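Local coordinates for protein hemoglobin chain d1 (Lumbricus terrestris, PDB 1X9F) that probably carries oxygen on the iron of its heme, as one globin subunit of the large extracellular hemoglobin of the earthworm, at residues K9-W14 / I72-L77; V25-E30 / L112-D117. All coordinates share one frame; numbering follows the deposited sequence.

The two contacts illustrate how a globin joins pairs of helices that are distant in sequence. Contact 1 packs helix 4-18 against the C-terminal part of helix 57-75 and the residues that follow, whereas contact 2 joins helix 21-38 to helix 101-119, so no helix is shared. Both are largely buried, but their chemistry differs. In contact 1 an isoleucine sits against valine and tryptophan, and a lysine reaches a backbone carbonyl. Contact 2 has no direct hydrogen bond: a phenylalanine meets aliphatic groups inside, while two carboxylates approach one water on the more exposed side. The interiors merge at Trp-14, whose CZ3 lies 4.1 Å from Leu-115 CD2 and 4.2 Å from Phe-27 CZ.

Contact 1 (K9-W14 / I72-L77); sequences KVKLQW and ITISML
Ile-74 fits against Val-10 and Trp-14, and its side chain can be followed outward from CB, which points at helix 4-18. At CB the chain forks. The CG2 branch of Ile-74, anti to the backbone N, reaches Val-10 CG1 at 3.8 Å and also lies near CD1 of the indole. The other branch runs through CG1, anti to the carbonyl carbon (chi1 -67°), and ends in CD1 above the Trp-14 ring. Ile-74 CD1 makes a CH-pi contact there, 3.5 Å from the centroid of the five-membered ring of Trp-14 and 11° off its normal. Trp-14 NE1 is hydrogen-bonded to Asp-71 OD2, which helps fix the ring. Val-10 CG1 also touches Leu-77 CD2 at 4.0 Å, extending the apolar strip. Beside it, Lys-11 bends at its last torsion and its NZ donates to Ile-74 O at 3.2 Å, in the carbonyl plane on a lone pair (C=O...N 133°). The same oxygen accepts Leu-77 N, so two donors grip this oxygen. The charge of Lys-11 is met by a salt bridge to Asp-78. Such packing of the first helix against the long distal helix, A against E, belongs to the globin fold.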
loop_
_atom_site.group_PDB
_atom_site.type_symbol
_atom_site.label_atom_id
_atom_site.label_comp_id
_atom_site.label_asym_id
_atom_site.label_seq_id
_atom_site.Cartn_x
_atom_site.Cartn_y
_atom_site.Cartn_z
ATOM N N LYS D 9 26.400 7.743 2.657
ATOM C CA LYS D 9 25.296 6.930 2.163
ATOM C C LYS D 9 24.409 6.474 3.301
ATOM O O LYS D 9 23.182 6.554 3.221
ATOM C CB LYS D 9 25.838 5.698 1.436
ATOM C CG LYS D 9 24.786 4.910 0.678
ATOM C CD LYS D 9 24.135 5.786 -0.385
ATOM C CE LYS D 9 23.816 4.989 -1.644
ATOM N NZ LYS D 9 25.040 4.412 -2.274
ATOM N N VAL D 10 25.047 5.984 4.359
ATOM C CA VAL D 10 24.327 5.503 5.518
ATOM C C VAL D 10 23.567 6.655 6.146
ATOM O O VAL D 10 22.384 6.512 6.457
ATOM C CB VAL D 10 25.265 4.838 6.534
ATOM C CG1 VAL D 10 24.571 4.655 7.885
ATOM C CG2 VAL D 10 25.727 3.490 6.000
ATOM N N LYS D 11 24.222 7.801 6.305
ATOM C CA LYS D 11 23.543 8.970 6.865
ATOM C C LYS D 11 22.257 9.302 6.093
ATOM O O LYS D 11 21.198 9.488 6.693
ATOM C CB LYS D 11 24.467 10.194 6.897
ATOM C CG LYS D 11 25.653 10.063 7.876
ATOM C CD LYS D 11 26.498 11.345 7.750
ATOM C CE LYS D 11 27.757 11.274 8.601
ATOM N NZ LYS D 11 27.461 11.459 10.047
ATOM N N LEU D 12 22.366 9.364 4.766
ATOM C CA LEU D 12 21.249 9.706 3.883
ATOM C C LEU D 12 20.109 8.701 3.946
ATOM O O LEU D 12 18.940 9.078 4.098
ATOM C CB LEU D 12 21.748 9.819 2.442
ATOM C CG LEU D 12 22.120 11.197 1.886
ATOM C CD1 LEU D 12 22.601 12.199 2.954
ATOM C CD2 LEU D 12 23.156 11.034 0.777
ATOM N N GLN D 13 20.460 7.421 3.836
ATOM C CA GLN D 13 19.476 6.344 3.827
ATOM C C GLN D 13 18.806 6.193 5.181
ATOM O O GLN D 13 17.630 5.830 5.264
ATOM C CB GLN D 13 20.116 5.025 3.401
ATOM C CG GLN D 13 20.593 5.029 1.963
ATOM C CD GLN D 13 20.717 3.642 1.379
ATOM O OE1 GLN D 13 21.196 2.715 2.038
ATOM N NE2 GLN D 13 20.287 3.493 0.136
ATOM N N TRP D 14 19.564 6.471 6.234
ATOM C CA TRP D 14 19.025 6.447 7.574
ATOM C C TRP D 14 17.966 7.521 7.736
ATOM O O TRP D 14 16.910 7.267 8.315
ATOM C CB TRP D 14 20.128 6.683 8.587
ATOM C CG TRP D 14 19.631 6.706 9.976
ATOM C CD1 TRP D 14 19.785 7.710 10.879
ATOM C CD2 TRP D 14 18.886 5.677 10.640
ATOM N NE1 TRP D 14 19.201 7.367 12.077
ATOM C CE2 TRP D 14 18.638 6.124 11.957
ATOM C CE3 TRP D 14 18.410 4.409 10.260
ATOM C CZ2 TRP D 14 17.926 5.360 12.894
ATOM C CZ3 TRP D 14 17.701 3.648 11.191
ATOM C CH2 TRP D 14 17.468 4.130 12.494
ATOM N N ILE D 72 22.412 8.741 16.976
ATOM C CA ILE D 72 23.608 9.453 17.444
ATOM C C ILE D 72 24.866 8.887 16.811
ATOM O O ILE D 72 25.714 9.646 16.328
ATOM C CB ILE D 72 23.733 9.411 18.987
ATOM C CG1 ILE D 72 22.565 10.150 19.638
ATOM C CG2 ILE D 72 25.055 10.037 19.441
ATOM C CD1 ILE D 72 22.531 10.057 21.149
ATOM N N THR D 73 24.978 7.560 16.809
ATOM C CA THR D 73 26.169 6.902 16.289
ATOM C C THR D 73 26.275 7.058 14.780
ATOM O O THR D 73 27.360 7.331 14.278
ATOM C CB THR D 73 26.223 5.408 16.669
ATOM O OG1 THR D 73 25.055 4.739 16.180
ATOM C CG2 THR D 73 26.141 5.220 18.173
ATOM N N ILE D 74 25.175 6.879 14.057
ATOM C CA ILE D 74 25.194 7.103 12.613
ATOM C C ILE D 74 25.635 8.532 12.311
ATOM O O ILE D 74 26.426 8.765 11.393
ATOM C CB ILE D 74 23.817 6.797 11.999
ATOM C CG1 ILE D 74 23.540 5.289 12.113
ATOM C CG2 ILE D 74 23.737 7.279 10.535
ATOM C CD1 ILE D 74 22.176 4.878 11.623
ATOM N N SER D 75 25.154 9.490 13.095
ATOM C CA SER D 75 25.491 10.882 12.820
ATOM C C SER D 75 26.918 11.254 13.260
ATOM O O SER D 75 27.397 12.346 12.946
ATOM C CB SER D 75 24.445 11.833 13.414
ATOM O OG SER D 75 24.569 11.923 14.825
ATOM N N MET D 76 27.587 10.339 13.967
ATOM C CA MET D 76 28.980 10.522 14.397
ATOM C C MET D 76 29.973 9.716 13.563
ATOM O O MET D 76 31.174 9.725 13.849
ATOM C CB MET D 76 29.149 10.146 15.872
ATOM C CG MET D 76 28.588 11.164 16.838
ATOM S SD MET D 76 28.818 10.650 18.541
ATOM C CE MET D 76 28.068 12.034 19.393
ATOM N N LEU D 77 29.483 9.023 12.537
ATOM C CA LEU D 77 30.347 8.200 11.683
ATOM C C LEU D 77 31.573 8.946 11.128
ATOM O O LEU D 77 32.604 8.330 10.860
ATOM C CB LEU D 77 29.538 7.566 10.542
ATOM C CG LEU D 77 29.080 6.094 10.567
ATOM C CD1 LEU D 77 29.261 5.392 11.913
ATOM C CD2 LEU D 77 27.634 5.984 10.076
#

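Contact 2 (V25-E30 / L112-D117); sequences VAFGLE and LHVLGD
Phe-27 pushes its ring tip towards Val-114 and Leu-115 where helix 21-38 meets helix 101-119, the B/G helix pairing of the globin fold. The axes of the two short segments come within 10.8 Å, and their directions differ by 135°, midway between perpendicular and antiparallel. At that separation the side chains do the bridging. With CG of Phe-27 anti to the backbone N and beside the carbonyl carbon (chi1 177°), the ring reaches across to helix 101-119, and CZ arrives 3.7 Å from Val-114 CG2. Neither a face nor an edge is presented squarely: both aliphatic partners approach the ring at a slant. Leu-115 leaves its helix pointing away from helix 21-38, yet its CD2 turns back to lie 4.0 Å from Phe-27 CZ, so the ring tip meets a methyl from each of two successive residues. Leu-67 of helix 57-75 also touches the ring, so a third helix packs at this contact.

On the more exposed side, Glu-30 stretches out with chi2 at 180° and passes Val-114 to face Asp-117. Each carboxylate has its own arginine: Glu-30 OE1 pairs with Arg-118, and Asp-117 OD1 with Arg-33 of a second subunit, which probably eases the repulsion between them. Their other oxygens, Glu-30 OE2 and Asp-117 OD2, stand 4.3 Å apart, and one water lies 2.6 Å from each, placed to donate to either, though it has more acceptors in reach than protons.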
loop_
_atom_site.group_PDB
_atom_site.type_symbol
_atom_site.label_atom_id
_atom_site.label_comp_id
_atom_site.label_asym_id
_atom_site.label_seq_id
_atom_site.Cartn_x
_atom_site.Cartn_y
_atom_site.Cartn_z
ATOM N N VAL D 25 8.362 5.019 15.839
ATOM C CA VAL D 25 7.711 4.057 16.725
ATOM C C VAL D 25 7.373 2.742 16.010
ATOM O O VAL D 25 7.608 1.666 16.560
ATOM C CB VAL D 25 6.453 4.663 17.392
ATOM C CG1 VAL D 25 5.854 3.703 18.417
ATOM C CG2 VAL D 25 6.808 5.985 18.070
ATOM N N ALA D 26 6.841 2.817 14.791
ATOM C CA ALA D 26 6.503 1.598 14.054
ATOM C C ALA D 26 7.742 0.835 13.594
ATOM O O ALA D 26 7.742 -0.397 13.560
ATOM C CB ALA D 26 5.593 1.906 12.872
ATOM N N PHE D 27 8.793 1.576 13.251
ATOM C CA PHE D 27 10.030 0.973 12.771
ATOM C C PHE D 27 10.640 0.168 13.905
ATOM O O PHE D 27 11.009 -1.003 13.733
ATOM C CB PHE D 27 10.991 2.071 12.300
ATOM C CG PHE D 27 12.330 1.562 11.843
ATOM C CD1 PHE D 27 13.339 1.302 12.763
ATOM C CD2 PHE D 27 12.589 1.356 10.492
ATOM C CE1 PHE D 27 14.578 0.830 12.348
ATOM C CE2 PHE D 27 13.829 0.889 10.068
ATOM C CZ PHE D 27 14.825 0.627 11.000
ATOM N N GLY D 28 10.732 0.807 15.070
ATOM C CA GLY D 28 11.333 0.184 16.245
ATOM C C GLY D 28 10.647 -1.098 16.682
ATOM O O GLY D 28 11.309 -2.068 17.058
ATOM N N LEU D 29 9.318 -1.083 16.636
ATOM C CA LEU D 29 8.490 -2.216 17.031
ATOM C C LEU D 29 8.728 -3.382 16.082
ATOM O O LEU D 29 8.962 -4.513 16.518
ATOM C CB LEU D 29 7.009 -1.802 17.024
ATOM C CG LEU D 29 5.900 -2.860 17.125
ATOM C CD1 LEU D 29 5.597 -3.212 18.578
ATOM C CD2 LEU D 29 4.636 -2.375 16.429
ATOM N N GLU D 30 8.672 -3.091 14.786
ATOM C CA GLU D 30 8.878 -4.104 13.762
ATOM C C GLU D 30 10.244 -4.751 13.929
ATOM O O GLU D 30 10.379 -5.974 13.826
ATOM C CB GLU D 30 8.758 -3.496 12.371
ATOM C CG GLU D 30 8.756 -4.532 11.256
ATOM C CD GLU D 30 8.641 -3.909 9.880
ATOM O OE1 GLU D 30 8.109 -2.781 9.766
ATOM O OE2 GLU D 30 9.081 -4.550 8.900
ATOM N N LEU D 112 19.408 -4.647 9.345
ATOM C CA LEU D 112 19.648 -4.637 7.899
ATOM C C LEU D 112 18.458 -5.156 7.095
ATOM O O LEU D 112 18.146 -4.631 6.021
ATOM C CB LEU D 112 20.920 -5.413 7.549
ATOM C CG LEU D 112 22.245 -4.817 8.034
ATOM C CD1 LEU D 112 23.413 -5.563 7.402
ATOM C CD2 LEU D 112 22.360 -3.333 7.720
ATOM N N HIS D 113 17.788 -6.169 7.635
ATOM C CA HIS D 113 16.623 -6.779 7.005
ATOM C C HIS D 113 15.426 -5.820 6.976
ATOM O O HIS D 113 14.788 -5.654 5.930
ATOM C CB HIS D 113 16.277 -8.074 7.738
ATOM C CG HIS D 113 15.227 -8.893 7.058
ATOM N ND1 HIS D 113 13.890 -8.563 7.096
ATOM C CD2 HIS D 113 15.315 -10.033 6.334
ATOM C CE1 HIS D 113 13.200 -9.460 6.416
ATOM N NE2 HIS D 113 14.040 -10.361 5.943
ATOM N N VAL D 114 15.129 -5.190 8.113
ATOM C CA VAL D 114 14.054 -4.197 8.169
ATOM C C VAL D 114 14.398 -2.964 7.327
ATOM O O VAL D 114 13.521 -2.408 6.662
ATOM C CB VAL D 114 13.633 -3.802 9.625
ATOM C CG1 VAL D 114 13.272 -5.046 10.447
ATOM C CG2 VAL D 114 14.705 -2.989 10.337
ATOM N N LEU D 115 15.666 -2.549 7.345
ATOM C CA LEU D 115 16.104 -1.420 6.524
ATOM C C LEU D 115 15.905 -1.732 5.044
ATOM O O LEU D 115 15.426 -0.885 4.280
ATOM C CB LEU D 115 17.560 -1.051 6.811
ATOM C CG LEU D 115 17.813 -0.190 8.053
ATOM C CD1 LEU D 115 19.286 -0.174 8.371
ATOM C CD2 LEU D 115 17.297 1.228 7.878
ATOM N N GLY D 116 16.255 -2.960 4.663
ATOM C CA GLY D 116 16.038 -3.474 3.312
ATOM C C GLY D 116 14.606 -3.326 2.831
ATOM O O GLY D 116 14.373 -2.918 1.693
ATOM N N ASP D 117 13.645 -3.651 3.696
ATOM C CA ASP D 117 12.231 -3.500 3.363
ATOM C C ASP D 117 11.868 -2.054 3.107
ATOM O O ASP D 117 11.152 -1.750 2.158
ATOM C CB ASP D 117 11.343 -4.030 4.487
ATOM C CG ASP D 117 11.416 -5.528 4.627
ATOM O OD1 ASP D 117 11.413 -6.227 3.592
ATOM O OD2 ASP D 117 11.472 -6.102 5.733
HETATM O O HOH W 1 10.818 -6.292 8.213
#